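Local coordinates for protein Udp-n-acetylglucosamine pyrophosphorylase (Trypanosoma brucei, PDB 4BQH) that probably catalyses the formation of UDP-N-acetylglucosamine and diphosphate from UTP and N-acetylglucosamine 1-phosphate, at residues Leu24-His29 against Ala36-Gln41; Asp282-Asn287 against Arg453-Gln458; Arg408-Cys413 against Ser420-Ile425. One frame throughout, in Å; residues are numbered along the deposited sequence.

Contact 1 (Leu24-His29 against Ala36-Gln41); sequences LTALEH and ASLTAQ
Ala26 is the first residue of 24-29 to touch helix 36-41. Its methyl group points at the other helix and meets one branch of Leu38. The gap between Ala26 CB and Leu38 CD2 is 3.5 Å, tighter than usual for two carbons. Leu38, with CG anti to its backbone N (chi1 -152°), reaches this methyl with its CD2 branch.

Leu27 follows and makes the other two contacts. Its CB does not head straight for helix 36-41, but the end of the side chain bends nearer. CG stands anti to its own carbonyl carbon (chi1 -70°), and this brings CD2 against both Leu38 and Thr39. There Leu27 CD2 lies 4.0 Å from Leu38 CB. The same methyl, Leu27 CD2, comes 3.6 Å from Thr39 OG1, and the two side chains cross at a slant. That approach is van der Waals in kind. The hydroxyl of Thr39, although it sits against a methyl, is satisfied within its own helix by a hydrogen bond to the carbonyl oxygen of Arg35, one turn back.

No hydrogen bond joins the two segments. Leu27, Leu38 and Thr39 are buried, and Leu38 also touches Ile231 of strand 230-234. Helix 7-15 is near as well, touching Leu24, Glu28 and Thr39. Further along the second helix, Gln41 OE1 accepts from the backbone N of Ile231.

The axes of the two segments pass 9.5 Å apart, at 125° between their N-to-C directions. A short turn links helices 21-29 and 32-44. This is a pair of consecutive helices packed at a steep angle, splayed well away from antiparallel and packed through an alanine, two leucines and a threonine, in the helical N-terminal part of the chain.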
ATOM      1  N   LEU A  24      27.494  15.155 -15.290  1.00 21.19           N
ATOM      2  CA  LEU A  24      28.858  14.796 -14.933  1.00 24.35           C
ATOM      3  C   LEU A  24      29.664  16.080 -14.802  1.00 24.50           C
ATOM      4  O   LEU A  24      30.383  16.259 -13.830  1.00 26.53           O
ATOM      5  CB  LEU A  24      29.455  13.867 -15.995  1.00 24.85           C
ATOM      6  CG  LEU A  24      30.807  13.224 -15.709  1.00 26.20           C
ATOM      7  CD1 LEU A  24      30.783  12.442 -14.403  1.00 28.13           C
ATOM      8  CD2 LEU A  24      31.175  12.331 -16.883  1.00 26.35           C
ATOM      9  N   THR A  25      29.465  16.991 -15.751  1.00 26.27           N
ATOM     10  CA  THR A  25      30.089  18.331 -15.758  1.00 28.44           C
ATOM     11  C   THR A  25      29.783  19.120 -14.487  1.00 29.38           C
ATOM     12  O   THR A  25      30.698  19.676 -13.844  1.00 30.28           O
ATOM     13  CB  THR A  25      29.618  19.127 -16.999  1.00 28.62           C
ATOM     14  OG1 THR A  25      30.146  18.502 -18.170  1.00 28.63           O
ATOM     15  CG2 THR A  25      30.082  20.593 -16.967  1.00 30.39           C
ATOM     16  N   ALA A  26      28.501  19.173 -14.125  1.00 29.73           N
ATOM     17  CA  ALA A  26      28.092  19.822 -12.889  1.00 29.18           C
ATOM     18  C   ALA A  26      28.815  19.186 -11.684  1.00 29.38           C
ATOM     19  O   ALA A  26      29.401  19.900 -10.870  1.00 30.21           O
ATOM     20  CB  ALA A  26      26.579  19.790 -12.740  1.00 29.21           C
ATOM     21  N   LEU A  27      28.841  17.853 -11.595  1.00 26.89           N
ATOM     22  CA  LEU A  27      29.543  17.173 -10.483  1.00 27.26           C
ATOM     23  C   LEU A  27      31.062  17.427 -10.386  1.00 29.74           C
ATOM     24  O   LEU A  27      31.625  17.431  -9.282  1.00 26.63           O
ATOM     25  CB  LEU A  27      29.330  15.662 -10.538  1.00 25.82           C
ATOM     26  CG  LEU A  27      27.925  15.159 -10.216  1.00 24.73           C
ATOM     27  CD1 LEU A  27      27.770  13.726 -10.709  1.00 23.57           C
ATOM     28  CD2 LEU A  27      27.627  15.271  -8.723  1.00 23.67           C
ATOM     29  N   GLU A  28      31.711  17.591 -11.536  1.00 32.21           N
ATOM     30  CA  GLU A  28      33.171  17.740 -11.587  1.00 36.72           C
ATOM     31  C   GLU A  28      33.625  19.195 -11.523  1.00 39.34           C
ATOM     32  O   GLU A  28      34.661  19.488 -10.915  1.00 43.11           O
ATOM     33  CB  GLU A  28      33.739  17.092 -12.848  1.00 38.19           C
ATOM     34  CG  GLU A  28      33.730  15.573 -12.843  1.00 40.08           C
ATOM     35  CD  GLU A  28      34.057  14.989 -14.205  1.00 42.60           C
ATOM     36  OE1 GLU A  28      34.183  15.766 -15.176  1.00 43.62           O
ATOM     37  OE2 GLU A  28      34.193  13.749 -14.305  1.00 43.09           O
ATOM     38  N   HIS A  29      32.853  20.091 -12.141  1.00 40.21           N
ATOM     39  CA  HIS A  29      33.265  21.482 -12.343  1.00 40.05           C
ATOM     40  C   HIS A  29      32.264  22.510 -11.897  1.00 38.41           C
ATOM     41  O   HIS A  29      32.412  23.687 -12.198  1.00 40.09           O
ATOM     42  CB  HIS A  29      33.623  21.729 -13.812  1.00 42.02           C
ATOM     43  CG  HIS A  29      34.562  20.700 -14.392  1.00 44.05           C
ATOM     44  ND1 HIS A  29      35.819  20.523 -13.937  1.00 46.33           N
ATOM     45  CD2 HIS A  29      34.382  19.774 -15.421  1.00 45.53           C
ATOM     46  CE1 HIS A  29      36.415  19.534 -14.633  1.00 45.11           C
ATOM     47  NE2 HIS A  29      35.534  19.076 -15.541  1.00 46.55           N
ATOM     48  N   ALA A  36      27.972  19.615  -4.086  1.00 21.89           N
ATOM     49  CA  ALA A  36      27.499  18.936  -2.884  1.00 20.70           C
ATOM     50  C   ALA A  36      26.004  18.602  -2.910  1.00 19.50           C
ATOM     51  O   ALA A  36      25.605  17.503  -2.501  1.00 19.05           O
ATOM     52  CB  ALA A  36      27.853  19.724  -1.635  1.00 20.31           C
ATOM     53  N   SER A  37      25.158  19.519  -3.371  1.00 18.31           N
ATOM     54  CA  SER A  37      23.719  19.211  -3.334  1.00 18.51           C
ATOM     55  C   SER A  37      23.371  18.162  -4.393  1.00 17.63           C
ATOM     56  O   SER A  37      22.531  17.296  -4.152  1.00 16.27           O
ATOM     57  CB  SER A  37      22.850  20.460  -3.499  1.00 19.61           C
ATOM     58  OG  SER A  37      23.113  21.066  -4.736  1.00 23.08           O
ATOM     59  N   LEU A  38      24.018  18.244  -5.556  1.00 16.80           N
ATOM     60  CA  LEU A  38      23.805  17.258  -6.606  1.00 17.44           C
ATOM     61  C   LEU A  38      24.266  15.885  -6.138  1.00 17.76           C
ATOM     62  O   LEU A  38      23.597  14.871  -6.386  1.00 15.91           O
ATOM     63  CB  LEU A  38      24.549  17.688  -7.869  1.00 19.25           C
ATOM     64  CG  LEU A  38      24.078  17.297  -9.259  1.00 21.56           C
ATOM     65  CD1 LEU A  38      22.555  17.278  -9.391  1.00 21.10           C
ATOM     66  CD2 LEU A  38      24.684  18.307 -10.230  1.00 21.26           C
ATOM     67  N   THR A  39      25.421  15.852  -5.464  1.00 16.84           N
ATOM     68  CA  THR A  39      25.920  14.624  -4.842  1.00 17.91           C
ATOM     69  C   THR A  39      24.924  14.045  -3.823  1.00 17.03           C
ATOM     70  O   THR A  39      24.621  12.834  -3.856  1.00 16.82           O
ATOM     71  CB  THR A  39      27.316  14.854  -4.198  1.00 18.36           C
ATOM     72  OG1 THR A  39      28.275  15.201  -5.218  1.00 19.52           O
ATOM     73  CG2 THR A  39      27.786  13.606  -3.486  1.00 20.25           C
ATOM     74  N   ALA A  40      24.399  14.892  -2.929  1.00 15.80           N
ATOM     75  CA  ALA A  40      23.473  14.414  -1.909  1.00 15.35           C
ATOM     76  C   ALA A  40      22.227  13.834  -2.587  1.00 15.58           C
ATOM     77  O   ALA A  40      21.740  12.786  -2.185  1.00 15.75           O
ATOM     78  CB  ALA A  40      23.070  15.527  -0.948  1.00 15.61           C
ATOM     79  N   GLN A  41      21.740  14.520  -3.620  1.00 14.71           N
ATOM     80  CA  GLN A  41      20.518  14.059  -4.296  1.00 14.05           C
ATOM     81  C   GLN A  41      20.738  12.714  -4.968  1.00 13.88           C
ATOM     82  O   GLN A  41      19.969  11.788  -4.747  1.00 13.79           O
ATOM     83  CB  GLN A  41      20.013  15.077  -5.305  1.00 13.95           C
ATOM     84  CG  GLN A  41      18.731  14.625  -6.007  1.00 14.09           C
ATOM     85  CD  GLN A  41      18.353  15.509  -7.188  1.00 14.22           C
ATOM     86  OE1 GLN A  41      19.204  16.189  -7.766  1.00 14.18           O
ATOM     87  NE2 GLN A  41      17.062  15.497  -7.557  1.00 13.78           N
TER

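Contact 2 (Asp282-Asn287 against Arg453-Gln458); sequences DNLLAN and RLLLSQ
Leu285 reaches from its loop to helix 453-458 and sets one methyl against Leu454 and the other against Leu455. Its CB does not point straight at the helix. CG then stands beside the backbone N and anti to the carbonyl carbon (chi1 -81°), and the end of the chain comes nearer to the helix. The tip divides there. One branch, Leu285 CD2, lies 3.6 Å from Leu454 CB, and the same methyl is 3.8 Å from Leu454 CD1. These two side chains meet at about a right angle. The other branch goes to the next residue of the helix. Leu285 CD1 is 3.9 Å from the backbone N of Leu455 and 4.0 Å from Leu455 CB. Here the side chains run past each other in opposite directions.

The loop forms a type I beta turn from Asn283 to Ala286, closed by the bond from Ala286 N to Asn283 O. An Asx turn overlaps it: the backbone N of Leu285 donates to Asn283 OD1 at 3.1 Å, from above the carbonyl plane and with a bent N-H...O angle of 138°. The Asn283 amide is also tied to the chain around the end of helix 430-433, through the backbone N of Gly435 and the carbonyl oxygen of Glu433. This turn follows strand 275-280 of the central sheet of a GT-A-type nucleotidyltransferase fold.

Leu284, on the same turn, adds a second apolar touch. Its CD2 lies 4.2 Å from Leu455 CD2, with the two side chains crossed nearly square. Leu284 also rests on Leu147 and Met150 of helix 147-166, and Leu455 on Leu141.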
ATOM      1  N   ASP A 282      -2.266   6.166   2.621  1.00 10.27           N
ATOM      2  CA  ASP A 282      -3.479   7.009   2.427  1.00 10.74           C
ATOM      3  C   ASP A 282      -4.831   6.320   2.645  1.00 10.87           C
ATOM      4  O   ASP A 282      -5.871   6.986   2.685  1.00 11.08           O
ATOM      5  CB  ASP A 282      -3.450   7.733   1.059  1.00 11.61           C
ATOM      6  CG  ASP A 282      -3.772   6.828  -0.136  1.00 12.10           C
ATOM      7  OD1 ASP A 282      -4.174   5.642   0.008  1.00 12.27           O
ATOM      8  OD2 ASP A 282      -3.616   7.323  -1.291  1.00 13.97           O
ATOM      9  N   ASN A 283      -4.823   4.999   2.791  1.00 10.27           N
ATOM     10  CA  ASN A 283      -6.073   4.262   2.845  1.00 10.50           C
ATOM     11  C   ASN A 283      -6.537   4.125   4.278  1.00 10.34           C
ATOM     12  O   ASN A 283      -6.032   3.278   5.023  1.00 10.80           O
ATOM     13  CB  ASN A 283      -5.902   2.886   2.215  1.00 10.05           C
ATOM     14  CG  ASN A 283      -7.202   2.125   2.143  1.00 10.28           C
ATOM     15  OD1 ASN A 283      -8.258   2.646   2.511  1.00 10.36           O
ATOM     16  ND2 ASN A 283      -7.139   0.888   1.693  1.00  9.84           N
ATOM     17  N   LEU A 284      -7.497   4.959   4.674  1.00 10.10           N
ATOM     18  CA  LEU A 284      -7.965   4.925   6.054  1.00 10.53           C
ATOM     19  C   LEU A 284      -8.597   3.585   6.410  1.00 10.86           C
ATOM     20  O   LEU A 284      -8.591   3.186   7.587  1.00 11.57           O
ATOM     21  CB  LEU A 284      -9.002   6.029   6.295  1.00 10.47           C
ATOM     22  CG  LEU A 284      -9.480   6.208   7.747  1.00 10.24           C
ATOM     23  CD1 LEU A 284      -8.352   6.651   8.680  1.00 10.71           C
ATOM     24  CD2 LEU A 284     -10.628   7.226   7.802  1.00 10.49           C
ATOM     25  N   LEU A 285      -9.172   2.909   5.410  1.00 11.35           N
ATOM     26  CA  LEU A 285      -9.882   1.660   5.653  1.00 12.01           C
ATOM     27  C   LEU A 285      -9.021   0.395   5.443  1.00 11.80           C
ATOM     28  O   LEU A 285      -9.562  -0.708   5.366  1.00 10.89           O
ATOM     29  CB  LEU A 285     -11.119   1.577   4.771  1.00 13.06           C
ATOM     30  CG  LEU A 285     -12.400   2.320   5.190  1.00 15.97           C
ATOM     31  CD1 LEU A 285     -12.198   3.701   5.802  1.00 15.95           C
ATOM     32  CD2 LEU A 285     -13.267   2.379   3.941  1.00 17.04           C
ATOM     33  N   ALA A 286      -7.709   0.561   5.405  1.00 10.87           N
ATOM     34  CA  ALA A 286      -6.813  -0.529   5.012  1.00 11.25           C
ATOM     35  C   ALA A 286      -6.962  -1.716   5.962  1.00 11.45           C
ATOM     36  O   ALA A 286      -6.943  -1.550   7.192  1.00 11.23           O
ATOM     37  CB  ALA A 286      -5.374  -0.053   4.997  1.00 11.86           C
ATOM     38  N   ASN A 287      -7.184  -2.896   5.379  1.00 11.34           N
ATOM     39  CA  ASN A 287      -7.332  -4.091   6.168  1.00 11.91           C
ATOM     40  C   ASN A 287      -5.922  -4.664   6.341  1.00 12.03           C
ATOM     41  O   ASN A 287      -5.456  -5.513   5.569  1.00 11.79           O
ATOM     42  CB  ASN A 287      -8.295  -5.053   5.489  1.00 12.48           C
ATOM     43  CG  ASN A 287      -8.692  -6.204   6.379  1.00 13.16           C
ATOM     44  OD1 ASN A 287      -8.121  -6.393   7.450  1.00 14.24           O
ATOM     45  ND2 ASN A 287      -9.667  -6.973   5.945  1.00 13.27           N
ATOM     46  N   ARG A 453     -16.486   9.097   6.865  1.00 11.72           N
ATOM     47  CA  ARG A 453     -17.838   8.566   6.708  1.00 12.12           C
ATOM     48  C   ARG A 453     -17.860   7.052   6.484  1.00 12.06           C
ATOM     49  O   ARG A 453     -18.684   6.367   7.061  1.00 11.45           O
ATOM     50  CB  ARG A 453     -18.603   9.281   5.569  1.00 13.53           C
ATOM     51  CG  ARG A 453     -19.971   8.674   5.227  1.00 14.94           C
ATOM     52  CD  ARG A 453     -20.578   9.351   3.978  1.00 16.64           C
ATOM     53  NE  ARG A 453     -20.474  10.798   4.140  1.00 18.27           N
ATOM     54  CZ  ARG A 453     -19.722  11.591   3.384  1.00 17.91           C
ATOM     55  NH1 ARG A 453     -19.041  11.114   2.328  1.00 18.31           N
ATOM     56  NH2 ARG A 453     -19.684  12.867   3.660  1.00 20.51           N
ATOM     57  N   LEU A 454     -16.973   6.520   5.635  1.00 11.31           N
ATOM     58  CA  LEU A 454     -16.968   5.071   5.401  1.00 12.20           C
ATOM     59  C   LEU A 454     -16.564   4.307   6.669  1.00 11.52           C
ATOM     60  O   LEU A 454     -17.138   3.252   6.970  1.00 11.37           O
ATOM     61  CB  LEU A 454     -15.996   4.699   4.272  1.00 12.99           C
ATOM     62  CG  LEU A 454     -16.365   5.275   2.885  1.00 13.84           C
ATOM     63  CD1 LEU A 454     -15.244   4.946   1.902  1.00 15.00           C
ATOM     64  CD2 LEU A 454     -17.691   4.732   2.381  1.00 14.98           C
ATOM     65  N   LEU A 455     -15.592   4.852   7.384  1.00 11.49           N
ATOM     66  CA  LEU A 455     -15.085   4.214   8.622  1.00 12.01           C
ATOM     67  C   LEU A 455     -16.209   4.110   9.639  1.00 12.50           C
ATOM     68  O   LEU A 455     -16.507   3.018  10.157  1.00 12.37           O
ATOM     69  CB  LEU A 455     -13.894   4.986   9.208  1.00 12.12           C
ATOM     70  CG  LEU A 455     -13.159   4.311  10.391  1.00 12.10           C
ATOM     71  CD1 LEU A 455     -12.322   3.116   9.913  1.00 13.37           C
ATOM     72  CD2 LEU A 455     -12.273   5.284  11.142  1.00 12.85           C
ATOM     73  N   LEU A 456     -16.878   5.230   9.889  1.00 12.58           N
ATOM     74  CA  LEU A 456     -18.014   5.200  10.824  1.00 13.66           C
ATOM     75  C   LEU A 456     -19.130   4.270  10.373  1.00 14.20           C
ATOM     76  O   LEU A 456     -19.699   3.517  11.164  1.00 14.59           O
ATOM     77  CB  LEU A 456     -18.541   6.613  11.084  1.00 14.01           C
ATOM     78  CG  LEU A 456     -17.563   7.624  11.665  1.00 15.65           C
ATOM     79  CD1 LEU A 456     -18.323   8.878  12.083  1.00 16.95           C
ATOM     80  CD2 LEU A 456     -16.778   7.064  12.835  1.00 16.19           C
ATOM     81  N   SER A 457     -19.432   4.266   9.077  1.00 14.38           N
ATOM     82  CA  SER A 457     -20.467   3.379   8.581  1.00 14.82           C
ATOM     83  C   SER A 457     -20.150   1.911   8.796  1.00 14.48           C
ATOM     84  O   SER A 457     -21.046   1.101   9.080  1.00 14.29           O
ATOM     85  CB  SER A 457     -20.738   3.634   7.096  1.00 15.98           C
ATOM     86  OG  SER A 457     -21.505   4.815   6.990  1.00 19.90           O
ATOM     87  N   GLN A 458     -18.876   1.575   8.671  1.00 13.74           N
ATOM     88  CA  GLN A 458     -18.425   0.213   8.884  1.00 14.59           C
ATOM     89  C   GLN A 458     -18.522  -0.166  10.366  1.00 13.87           C
ATOM     90  O   GLN A 458     -19.028  -1.234  10.704  1.00 13.85           O
ATOM     91  CB  GLN A 458     -16.972   0.074   8.430  1.00 15.18           C
ATOM     92  CG  GLN A 458     -16.515  -1.362   8.548  1.00 16.44           C
ATOM     93  CD  GLN A 458     -15.078  -1.559   8.130  1.00 17.81           C
ATOM     94  OE1 GLN A 458     -14.219  -0.691   8.335  1.00 20.08           O
ATOM     95  NE2 GLN A 458     -14.806  -2.711   7.569  1.00 18.49           N
TER

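Contact 3 (Arg408-Cys413 against Ser420-Ile425); sequences RFVDEC and SGAFRI
With CG anti to the carbonyl carbon (chi1 -70°), the carboxylate of Asp411 comes up to 420-425, although its CB does not point there. Val410, one residue earlier, sets CG1 between its backbone N and carbonyl carbon (chi1 65°). Its two methyls are then spread over Ala422 and Phe423.

The polar link is one hydrogen bond. Ala422 N donates to Asp411 OD1 at 2.7 Å. Asp411 OD1 accepts with its syn lone pair, the one on the side of the other oxygen. The bond is short but bent, with an N-H...O angle of 135°. Asp411 OD1 also lies 3.4 Å from the methyl carbon CB of Ala422. Gly421, with a positive phi, passes its CA 3.5 Å from Asp411 OD1.

Beside this, Val410 CG1 meets Phe423 CB at 4.0 Å, the two side chains crossing nearly at right angles. Val410 CG2 lies 3.6 Å from Ala422 O. The Phe423 ring leads away and stacks with Trp328.

Arg424 folds back on its own segment: NH1 donates to the carbonyl oxygens of Ser420 and Phe423. Its NE makes a salt bridge with Glu300.

Strand 423-427 runs parallel to strand 304-309, and Val410 and Phe423 both rest on Val304. The contact is a 3-10 segment bound by an aspartate to the backbone just before strand 423-427 of the mixed sheet of this GT-A-type fold.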
ATOM      1  N   ARG A 408       3.161  -9.822 -14.818  1.00 11.02           N
ATOM      2  CA  ARG A 408       3.382 -10.698 -15.982  1.00 12.39           C
ATOM      3  C   ARG A 408       4.439 -11.789 -15.717  1.00 12.08           C
ATOM      4  O   ARG A 408       4.475 -12.790 -16.431  1.00 12.06           O
ATOM      5  CB  ARG A 408       3.807  -9.851 -17.183  1.00 14.55           C
ATOM      6  CG  ARG A 408       5.152  -9.196 -17.003  1.00 18.16           C
ATOM      7  CD  ARG A 408       5.752  -8.861 -18.354  1.00 24.41           C
ATOM      8  NE  ARG A 408       5.531  -7.478 -18.700  1.00 30.23           N
ATOM      9  CZ  ARG A 408       5.970  -6.925 -19.833  1.00 32.35           C
ATOM     10  NH1 ARG A 408       6.659  -7.648 -20.719  1.00 34.19           N
ATOM     11  NH2 ARG A 408       5.717  -5.656 -20.077  1.00 29.81           N
ATOM     12  N   PHE A 409       5.281 -11.584 -14.696  1.00 10.99           N
ATOM     13  CA  PHE A 409       6.345 -12.533 -14.355  1.00 11.13           C
ATOM     14  C   PHE A 409       5.958 -13.563 -13.310  1.00 11.33           C
ATOM     15  O   PHE A 409       6.780 -14.434 -12.969  1.00 11.19           O
ATOM     16  CB  PHE A 409       7.611 -11.786 -13.897  1.00 11.76           C
ATOM     17  CG  PHE A 409       8.131 -10.834 -14.926  1.00 12.82           C
ATOM     18  CD1 PHE A 409       8.675 -11.314 -16.121  1.00 13.29           C
ATOM     19  CD2 PHE A 409       8.069  -9.463 -14.712  1.00 12.68           C
ATOM     20  CE1 PHE A 409       9.151 -10.427 -17.087  1.00 14.25           C
ATOM     21  CE2 PHE A 409       8.520  -8.559 -15.670  1.00 12.93           C
ATOM     22  CZ  PHE A 409       9.083  -9.052 -16.862  1.00 13.25           C
ATOM     23  N   VAL A 410       4.723 -13.485 -12.807  1.00 10.27           N
ATOM     24  CA  VAL A 410       4.340 -14.248 -11.608  1.00 11.00           C
ATOM     25  C   VAL A 410       4.550 -15.759 -11.727  1.00 11.83           C
ATOM     26  O   VAL A 410       4.991 -16.394 -10.772  1.00 12.67           O
ATOM     27  CB  VAL A 410       2.892 -13.947 -11.189  1.00 10.50           C
ATOM     28  CG1 VAL A 410       1.900 -14.436 -12.260  1.00 10.57           C
ATOM     29  CG2 VAL A 410       2.591 -14.530  -9.807  1.00 11.35           C
ATOM     30  N   ASP A 411       4.273 -16.337 -12.888  1.00 12.39           N
ATOM     31  CA  ASP A 411       4.367 -17.798 -12.954  1.00 14.45           C
ATOM     32  C   ASP A 411       5.786 -18.317 -13.116  1.00 15.12           C
ATOM     33  O   ASP A 411       6.034 -19.527 -12.999  1.00 16.73           O
ATOM     34  CB  ASP A 411       3.416 -18.341 -14.022  1.00 15.94           C
ATOM     35  CG  ASP A 411       1.961 -18.186 -13.598  1.00 17.53           C
ATOM     36  OD1 ASP A 411       1.644 -18.516 -12.439  1.00 17.94           O
ATOM     37  OD2 ASP A 411       1.141 -17.733 -14.409  1.00 21.56           O
ATOM     38  N   GLU A 412       6.725 -17.406 -13.360  1.00 14.38           N
ATOM     39  CA  GLU A 412       8.144 -17.782 -13.414  1.00 14.60           C
ATOM     40  C   GLU A 412       8.681 -18.203 -12.047  1.00 14.42           C
ATOM     41  O   GLU A 412       9.775 -18.756 -11.952  1.00 14.21           O
ATOM     42  CB  GLU A 412       8.964 -16.630 -13.991  1.00 14.21           C
ATOM     43  CG  GLU A 412       8.522 -16.316 -15.409  1.00 14.90           C
ATOM     44  CD  GLU A 412       9.315 -15.212 -16.040  1.00 14.79           C
ATOM     45  OE1 GLU A 412      10.301 -14.766 -15.436  1.00 14.55           O
ATOM     46  OE2 GLU A 412       8.951 -14.793 -17.156  1.00 15.21           O
ATOM     47  N   CYS A 413       7.890 -17.973 -10.995  1.00 13.82           N
ATOM     48  CA  CYS A 413       8.277 -18.367  -9.651  1.00 14.75           C
ATOM     49  C   CYS A 413       8.137 -19.871  -9.412  1.00 15.03           C
ATOM     50  O   CYS A 413       8.671 -20.384  -8.432  1.00 16.41           O
ATOM     51  CB  CYS A 413       7.417 -17.636  -8.607  1.00 14.45           C
ATOM     52  SG  CYS A 413       7.656 -15.840  -8.606  1.00 15.50           S
ATOM     53  N   SER A 420      -3.173 -23.899 -12.944  1.00 22.02           N
ATOM     54  CA  SER A 420      -4.160 -22.864 -12.650  1.00 19.62           C
ATOM     55  C   SER A 420      -3.493 -21.507 -12.367  1.00 18.54           C
ATOM     56  O   SER A 420      -4.184 -20.526 -12.058  1.00 18.27           O
ATOM     57  CB  SER A 420      -5.061 -23.297 -11.485  1.00 19.89           C
ATOM     58  OG  SER A 420      -4.305 -23.446 -10.301  1.00 21.50           O
ATOM     59  N   GLY A 421      -2.173 -21.449 -12.517  1.00 16.58           N
ATOM     60  CA  GLY A 421      -1.440 -20.181 -12.335  1.00 14.88           C
ATOM     61  C   GLY A 421      -1.258 -19.786 -10.869  1.00 13.41           C
ATOM     62  O   GLY A 421      -1.890 -20.356  -9.968  1.00 13.86           O
ATOM     63  N   ALA A 422      -0.400 -18.786 -10.641  1.00 11.67           N
ATOM     64  CA  ALA A 422      -0.044 -18.367  -9.281  1.00 11.20           C
ATOM     65  C   ALA A 422      -0.457 -16.910  -9.027  1.00 10.24           C
ATOM     66  O   ALA A 422       0.024 -16.276  -8.078  1.00  9.95           O
ATOM     67  CB  ALA A 422       1.449 -18.580  -9.040  1.00 11.60           C
ATOM     68  N   PHE A 423      -1.349 -16.408  -9.893  1.00 10.08           N
ATOM     69  CA  PHE A 423      -1.984 -15.083  -9.718  1.00  9.68           C
ATOM     70  C   PHE A 423      -3.461 -15.224  -9.334  1.00  9.24           C
ATOM     71  O   PHE A 423      -4.214 -15.957  -9.983  1.00  9.12           O
ATOM     72  CB  PHE A 423      -1.852 -14.270 -11.022  1.00 10.09           C
ATOM     73  CG  PHE A 423      -2.467 -12.887 -10.935  1.00  9.80           C
ATOM     74  CD1 PHE A 423      -1.698 -11.804 -10.507  1.00 10.33           C
ATOM     75  CD2 PHE A 423      -3.786 -12.671 -11.278  1.00 10.44           C
ATOM     76  CE1 PHE A 423      -2.239 -10.538 -10.437  1.00  9.79           C
ATOM     77  CE2 PHE A 423      -4.350 -11.391 -11.219  1.00 10.24           C
ATOM     78  CZ  PHE A 423      -3.566 -10.326 -10.791  1.00 10.45           C
ATOM     79  N   ARG A 424      -3.875 -14.551  -8.261  1.00  9.01           N
ATOM     80  CA  ARG A 424      -5.280 -14.596  -7.850  1.00  8.91           C
ATOM     81  C   ARG A 424      -5.837 -13.197  -7.594  1.00  8.86           C
ATOM     82  O   ARG A 424      -5.112 -12.268  -7.208  1.00  8.63           O
ATOM     83  CB  ARG A 424      -5.449 -15.439  -6.586  1.00  8.99           C
ATOM     84  CG  ARG A 424      -5.041 -16.919  -6.717  1.00  9.55           C
ATOM     85  CD  ARG A 424      -6.092 -17.637  -7.547  1.00 10.40           C
ATOM     86  NE  ARG A 424      -5.792 -19.071  -7.713  1.00 10.72           N
ATOM     87  CZ  ARG A 424      -5.117 -19.599  -8.728  1.00 12.01           C
ATOM     88  NH1 ARG A 424      -4.610 -18.828  -9.697  1.00 11.60           N
ATOM     89  NH2 ARG A 424      -4.929 -20.924  -8.761  1.00 12.43           N
ATOM     90  N   ILE A 425      -7.137 -13.073  -7.820  1.00  9.01           N
ATOM     91  CA  ILE A 425      -7.892 -11.849  -7.530  1.00  8.95           C
ATOM     92  C   ILE A 425      -8.821 -12.134  -6.361  1.00  9.40           C
ATOM     93  O   ILE A 425      -9.485 -13.195  -6.325  1.00  9.25           O
ATOM     94  CB  ILE A 425      -8.764 -11.472  -8.737  1.00  9.37           C
ATOM     95  CG1 ILE A 425      -7.865 -10.931  -9.865  1.00  9.82           C
ATOM     96  CG2 ILE A 425      -9.838 -10.442  -8.325  1.00  9.52           C
ATOM     97  CD1 ILE A 425      -8.549 -10.815 -11.223  1.00 10.21           C
TER

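All three contacts are mainly buried, but they lie at different distances from the centre of the chain. Contact 2 is the most central, its own centre about 14 Å away; that of contact 3 is about 20 Å away, and that of the peripheral contact 1 about 33 Å. Contact 1 joins two neighbouring helices of the N-terminal part; contact 3 likewise joins near neighbours, a 3-10 segment and a strand start. Contact 2 instead brings together parts far apart in sequence, and contact 3 lies within the loop it closes. Contacts 1 and 2 are apolar across their segments, whereas contact 3 adds a carboxylate-to-backbone bond. None touches another; contacts 2 and 3 come nearest, about 13 Å between nearest atoms.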